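Local structure of D-xylonate dehydratase (Caulobacter crescentus, 5OYN) at residues T150-A155 and K263-L268; L114-L119 and G144-T149. The protein catalyses the dehydration of D-xylonate to 2-dehydro-3-deoxy-D-arabinonate in D-xylose degradation, and dehydrates D-gluconate about as efficiently, using a [2Fe-2S] cluster and magnesium. One frame throughout, in Å; residues are numbered along the deposited sequence.

Contact 1: residues T150-A155 and K263-L268; sequences TVNIPA and KPLDIL
The last turn of helix 141-151 gives way at Asn152, whose positive phi (63°) swings the chain into an extended run, and this run comes closest to residues 263-268 where the CA atoms of Pro154 and Lys263 lie 4.1 Å apart, just before the short, weakly bonded helix 264-267. Asn152 carries the contact. With CG anti to the backbone N (chi1 -160°), its amide crosses the side chains of Lys263 and Leu265 at roughly right angles. Asn152 OD1 accepts the backbone N-H of Leu265, 2.9 Å from Leu265 N, in an almost straight bond (174°), although the donor stands above the carbonyl plane. Asparagine suits the place twice over: it tolerates positive phi, and its amide can accept at one end while ND2 donates to Asp590. The methylene chain of Lys263 runs past the same amide, and its NZ forms a salt bridge with Asp261. Leu265 lays CD1 against the amide, 3.4 Å from Asn152 ND2. Pro264, which has no N-H to offer, sets its CD 3.1 Å from Ile153 O, and its CG meets Ala155 CB at 4.2 Å. Proline fits a helix's first turn, where its nitrogen needs no partner. The arrangement is a helix-to-strand turn of an alpha/beta domain, leading into strand 155-159 of the parallel sheet and pinned by its asparagine to a helix start over 100 residues on.

Contact 2: residues L114-L119 and G144-T149; sequences LSYLGL and GIMAAT
Two helices of the alpha/beta domain, 109-125 and 141-151, run in broadly the same direction and pack side by side; strand 130-135 of the parallel sheet lies between them in sequence. Their axes approach to 8.4 Å at a crossing angle of -34°, a close fit made possible by small residues on helix 141-151. Ala147 points its methyl at the partner helix, where Leu119 CB meets Ala147 CB at 3.5 Å. Leu119, with CG anti to the backbone N (chi1 -169°), extends one branch farther, so that Leu119 CD2 rests 4.0 Å from Gly144 CA, where the bare glycine backbone itself forms the surface. Tyr116 works differently. Its CG is also anti to the backbone N, and this carries the ring across edge-on, with Met146 C and Ala147 N in its plane. Met146 crosses the tyrosine at about a right angle, with CB 3.6 Å from Tyr116 CD1, and the bend at chi3 (45°) turns CE back toward CG of the ring. The flexible thioether thus fills the ground between Tyr116 and helix 289-299, whose His299 also meets the tyrosine ring. Pro564 of a second subunit packs against Tyr116 as well. At the peptide itself, Tyr116 CE1 lies 3.4 Å from Met146 O, a van der Waals approach; that oxygen accepts a hydrogen bond from Thr149 OG1.

In the fold
Following the chain from the N terminus, helix 109-125 leads through strand 130-135 into helix 141-151, which runs roughly alongside it, so contact 2 (114-119 with 144-149) closes a short loop of 24 residues. Contact 1 begins directly afterwards at residue 150 and closes a much longer excursion of 107 residues, about half of it helical, at 263-268. The two loops therefore follow in series, neither nesting nor crossing. Their centres are 12 Å apart and joined directly: Tyr116 OH and Thr150 OG1 probably share a hydrogen bond, while Pro264 and Leu268 pack on Thr149. Contact 2 ties helix 109-125 to helix 141-151; contact 1 ties the turn after that helix to the start of helix 264-267.

Contact 1: residues T150-A155 and K263-L268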
loop_
_atom_site.group_PDB
_atom_site.type_symbol
_atom_site.label_atom_id
_atom_site.label_comp_id
_atom_site.label_asym_id
_atom_site.label_seq_id
_atom_site.Cartn_x
_atom_site.Cartn_y
_atom_site.Cartn_z
ATOM N N THR A 150 20.840 20.964 -12.687
ATOM C CA THR A 150 22.093 21.173 -11.965
ATOM C C THR A 150 22.924 19.903 -11.947
ATOM O O THR A 150 24.133 19.928 -12.200
ATOM C CB THR A 150 21.823 21.638 -10.534
ATOM O OG1 THR A 150 21.226 22.941 -10.545
ATOM C CG2 THR A 150 23.113 21.698 -9.746
ATOM N N VAL A 151 22.287 18.772 -11.659
ATOM C CA VAL A 151 23.018 17.514 -11.662
ATOM C C VAL A 151 23.178 17.001 -13.083
ATOM O O VAL A 151 24.237 16.477 -13.452
ATOM C CB VAL A 151 22.316 16.502 -10.747
ATOM C CG1 VAL A 151 22.911 15.105 -10.917
ATOM C CG2 VAL A 151 22.425 16.974 -9.308
ATOM N N ASN A 152 22.146 17.168 -13.905
ATOM C CA ASN A 152 22.194 16.833 -15.328
ATOM C C ASN A 152 22.424 15.337 -15.535
ATOM O O ASN A 152 23.426 14.907 -16.105
ATOM C CB ASN A 152 23.258 17.659 -16.065
ATOM C CG ASN A 152 23.024 17.701 -17.566
ATOM O OD1 ASN A 152 21.886 17.788 -18.026
ATOM N ND2 ASN A 152 24.104 17.651 -18.337
ATOM N N ILE A 153 21.471 14.549 -15.045
ATOM C CA ILE A 153 21.332 13.153 -15.467
ATOM C C ILE A 153 20.014 13.073 -16.228
ATOM O O ILE A 153 19.145 13.931 -16.016
ATOM C CB ILE A 153 21.367 12.184 -14.274
ATOM C CG1 ILE A 153 20.416 12.640 -13.169
ATOM C CG2 ILE A 153 22.764 12.054 -13.717
ATOM C CD1 ILE A 153 20.002 11.502 -12.229
ATOM N N PRO A 154 19.818 12.100 -17.119
ATOM C CA PRO A 154 18.570 12.066 -17.900
ATOM C C PRO A 154 17.343 12.073 -16.994
ATOM O O PRO A 154 17.255 11.315 -16.026
ATOM C CB PRO A 154 18.684 10.766 -18.703
ATOM C CG PRO A 154 20.135 10.410 -18.685
ATOM C CD PRO A 154 20.708 10.970 -17.433
ATOM N N ALA A 155 16.406 12.970 -17.305
ATOM C CA ALA A 155 15.249 13.257 -16.471
ATOM C C ALA A 155 13.994 13.278 -17.327
ATOM O O ALA A 155 14.056 13.389 -18.550
ATOM C CB ALA A 155 15.399 14.597 -15.755
ATOM N N LYS A 263 20.284 14.150 -21.543
ATOM C CA LYS A 263 20.294 14.954 -20.327
ATOM C C LYS A 263 19.423 16.206 -20.460
ATOM O O LYS A 263 19.056 16.614 -21.570
ATOM C CB LYS A 263 21.728 15.367 -19.991
ATOM C CG LYS A 263 22.645 14.216 -19.600
ATOM C CD LYS A 263 24.078 14.711 -19.434
ATOM C CE LYS A 263 25.030 13.573 -19.163
ATOM N NZ LYS A 263 24.525 12.348 -19.845
ATOM N N PRO A 264 19.054 16.827 -19.331
ATOM C CA PRO A 264 18.338 18.114 -19.406
ATOM C C PRO A 264 19.065 19.177 -20.219
ATOM O O PRO A 264 18.439 19.862 -21.042
ATOM C CB PRO A 264 18.201 18.526 -17.930
ATOM C CG PRO A 264 18.284 17.277 -17.162
ATOM C CD PRO A 264 19.082 16.286 -17.962
ATOM N N LEU A 265 20.374 19.346 -20.001
ATOM C CA LEU A 265 21.125 20.379 -20.714
ATOM C C LEU A 265 21.092 20.187 -22.230
ATOM O O LEU A 265 21.433 21.118 -22.965
ATOM C CB LEU A 265 22.575 20.420 -20.208
ATOM C CG LEU A 265 22.771 21.116 -18.851
ATOM C CD1 LEU A 265 24.190 21.006 -18.339
ATOM C CD2 LEU A 265 22.340 22.583 -18.892
ATOM N N ASP A 266 20.684 19.013 -22.716
ATOM C CA ASP A 266 20.469 18.829 -24.145
ATOM C C ASP A 266 19.102 19.331 -24.580
ATOM O O ASP A 266 18.916 19.674 -25.754
ATOM C CB ASP A 266 20.608 17.352 -24.522
ATOM C CG ASP A 266 21.919 16.748 -24.059
ATOM O OD1 ASP A 266 22.860 17.518 -23.752
ATOM O OD2 ASP A 266 22.007 15.499 -24.003
ATOM N N ILE A 267 18.138 19.366 -23.662
ATOM C CA ILE A 267 16.768 19.730 -24.009
ATOM C C ILE A 267 16.511 21.212 -23.780
ATOM O O ILE A 267 15.878 21.874 -24.607
ATOM C CB ILE A 267 15.785 18.862 -23.201
ATOM C CG1 ILE A 267 16.109 17.377 -23.387
ATOM C CG2 ILE A 267 14.351 19.167 -23.613
ATOM C CD1 ILE A 267 15.393 16.739 -24.570
ATOM N N LEU A 268 17.017 21.738 -22.666
ATOM C CA LEU A 268 16.675 23.078 -22.196
ATOM C C LEU A 268 17.627 24.098 -22.815
ATOM O O LEU A 268 18.509 24.676 -22.169
ATOM C CB LEU A 268 16.697 23.119 -20.673
ATOM C CG LEU A 268 15.802 22.031 -20.077
ATOM C CD1 LEU A 268 16.081 21.829 -18.618
ATOM C CD2 LEU A 268 14.335 22.388 -20.298
#

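Contact 2: residues L114-L119 and G144-T149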
loop_
_atom_site.group_PDB
_atom_site.type_symbol
_atom_site.label_atom_id
_atom_site.label_comp_id
_atom_site.label_asym_id
_atom_site.label_seq_id
_atom_site.Cartn_x
_atom_site.Cartn_y
_atom_site.Cartn_z
ATOM N N LEU A 114 14.607 25.273 -1.185
ATOM C CA LEU A 114 14.973 24.266 -0.189
ATOM C C LEU A 114 14.781 22.855 -0.730
ATOM O O LEU A 114 15.620 21.977 -0.513
ATOM C CB LEU A 114 14.159 24.474 1.087
ATOM C CG LEU A 114 14.343 23.452 2.212
ATOM C CD1 LEU A 114 15.795 23.281 2.605
ATOM C CD2 LEU A 114 13.505 23.836 3.425
ATOM N N SER A 115 13.678 22.610 -1.429
ATOM C CA SER A 115 13.493 21.313 -2.064
ATOM C C SER A 115 14.548 21.091 -3.142
ATOM O O SER A 115 15.090 19.987 -3.277
ATOM C CB SER A 115 12.074 21.228 -2.631
ATOM O OG SER A 115 11.818 19.998 -3.279
ATOM N N TYR A 116 14.871 22.142 -3.899
ATOM C CA TYR A 116 15.916 22.070 -4.916
ATOM C C TYR A 116 17.223 21.542 -4.332
ATOM O O TYR A 116 17.816 20.593 -4.858
ATOM C CB TYR A 116 16.125 23.460 -5.533
ATOM C CG TYR A 116 17.449 23.618 -6.257
ATOM C CD1 TYR A 116 17.619 23.123 -7.548
ATOM C CD2 TYR A 116 18.532 24.255 -5.651
ATOM C CE1 TYR A 116 18.831 23.251 -8.212
ATOM C CE2 TYR A 116 19.754 24.383 -6.308
ATOM C CZ TYR A 116 19.893 23.881 -7.587
ATOM O OH TYR A 116 21.091 24.006 -8.251
ATOM N N LEU A 117 17.689 22.155 -3.238
ATOM C CA LEU A 117 18.950 21.755 -2.619
ATOM C C LEU A 117 18.962 20.274 -2.322
ATOM O O LEU A 117 19.899 19.561 -2.693
ATOM C CB LEU A 117 19.179 22.540 -1.326
ATOM C CG LEU A 117 19.404 24.043 -1.498
ATOM C CD1 LEU A 117 19.222 24.808 -0.186
ATOM C CD2 LEU A 117 20.780 24.280 -2.104
ATOM N N GLY A 118 17.913 19.796 -1.651
ATOM C CA GLY A 118 17.869 18.408 -1.233
ATOM C C GLY A 118 17.770 17.442 -2.388
ATOM O O GLY A 118 18.293 16.327 -2.313
ATOM N N LEU A 119 17.117 17.841 -3.480
ATOM C CA LEU A 119 17.037 16.910 -4.597
ATOM C C LEU A 119 18.403 16.716 -5.255
ATOM O O LEU A 119 18.774 15.576 -5.579
ATOM C CB LEU A 119 15.988 17.365 -5.604
ATOM C CG LEU A 119 15.634 16.333 -6.683
ATOM C CD1 LEU A 119 15.478 14.924 -6.134
ATOM C CD2 LEU A 119 14.369 16.741 -7.396
ATOM N N GLY A 144 11.727 20.562 -9.139
ATOM C CA GLY A 144 12.240 19.311 -9.677
ATOM C C GLY A 144 13.159 19.531 -10.867
ATOM O O GLY A 144 14.294 19.045 -10.894
ATOM N N ILE A 145 12.687 20.287 -11.860
ATOM C CA ILE A 145 13.483 20.513 -13.064
ATOM C C ILE A 145 14.781 21.243 -12.734
ATOM O O ILE A 145 15.861 20.859 -13.205
ATOM C CB ILE A 145 12.651 21.264 -14.112
ATOM C CG1 ILE A 145 11.434 20.404 -14.470
ATOM C CG2 ILE A 145 13.512 21.589 -15.316
ATOM C CD1 ILE A 145 10.519 21.027 -15.460
ATOM N N MET A 146 14.708 22.283 -11.902
ATOM C CA MET A 146 15.924 22.966 -11.465
ATOM C C MET A 146 16.961 21.979 -10.932
ATOM O O MET A 146 18.127 21.998 -11.341
ATOM C CB MET A 146 15.583 24.009 -10.403
ATOM C CG MET A 146 14.957 25.257 -10.980
ATOM S SD MET A 146 14.111 26.265 -9.748
ATOM C CE MET A 146 15.293 26.288 -8.400
ATOM N N ALA A 147 16.543 21.082 -10.040
ATOM C CA ALA A 147 17.486 20.157 -9.423
ATOM C C ALA A 147 18.027 19.158 -10.432
ATOM O O ALA A 147 19.224 18.843 -10.423
ATOM C CB ALA A 147 16.814 19.432 -8.258
ATOM N N ALA A 148 17.166 18.632 -11.301
ATOM C CA ALA A 148 17.647 17.657 -12.270
ATOM C C ALA A 148 18.672 18.267 -13.223
ATOM O O ALA A 148 19.594 17.567 -13.652
ATOM C CB ALA A 148 16.479 17.054 -13.052
ATOM N N THR A 149 18.544 19.559 -13.570
ATOM C CA THR A 149 19.491 20.090 -14.544
ATOM C C THR A 149 20.838 20.400 -13.901
ATOM O O THR A 149 21.882 20.123 -14.502
ATOM C CB THR A 149 18.943 21.332 -15.260
ATOM O OG1 THR A 149 19.105 22.481 -14.432
ATOM C CG2 THR A 149 17.495 21.177 -15.601
#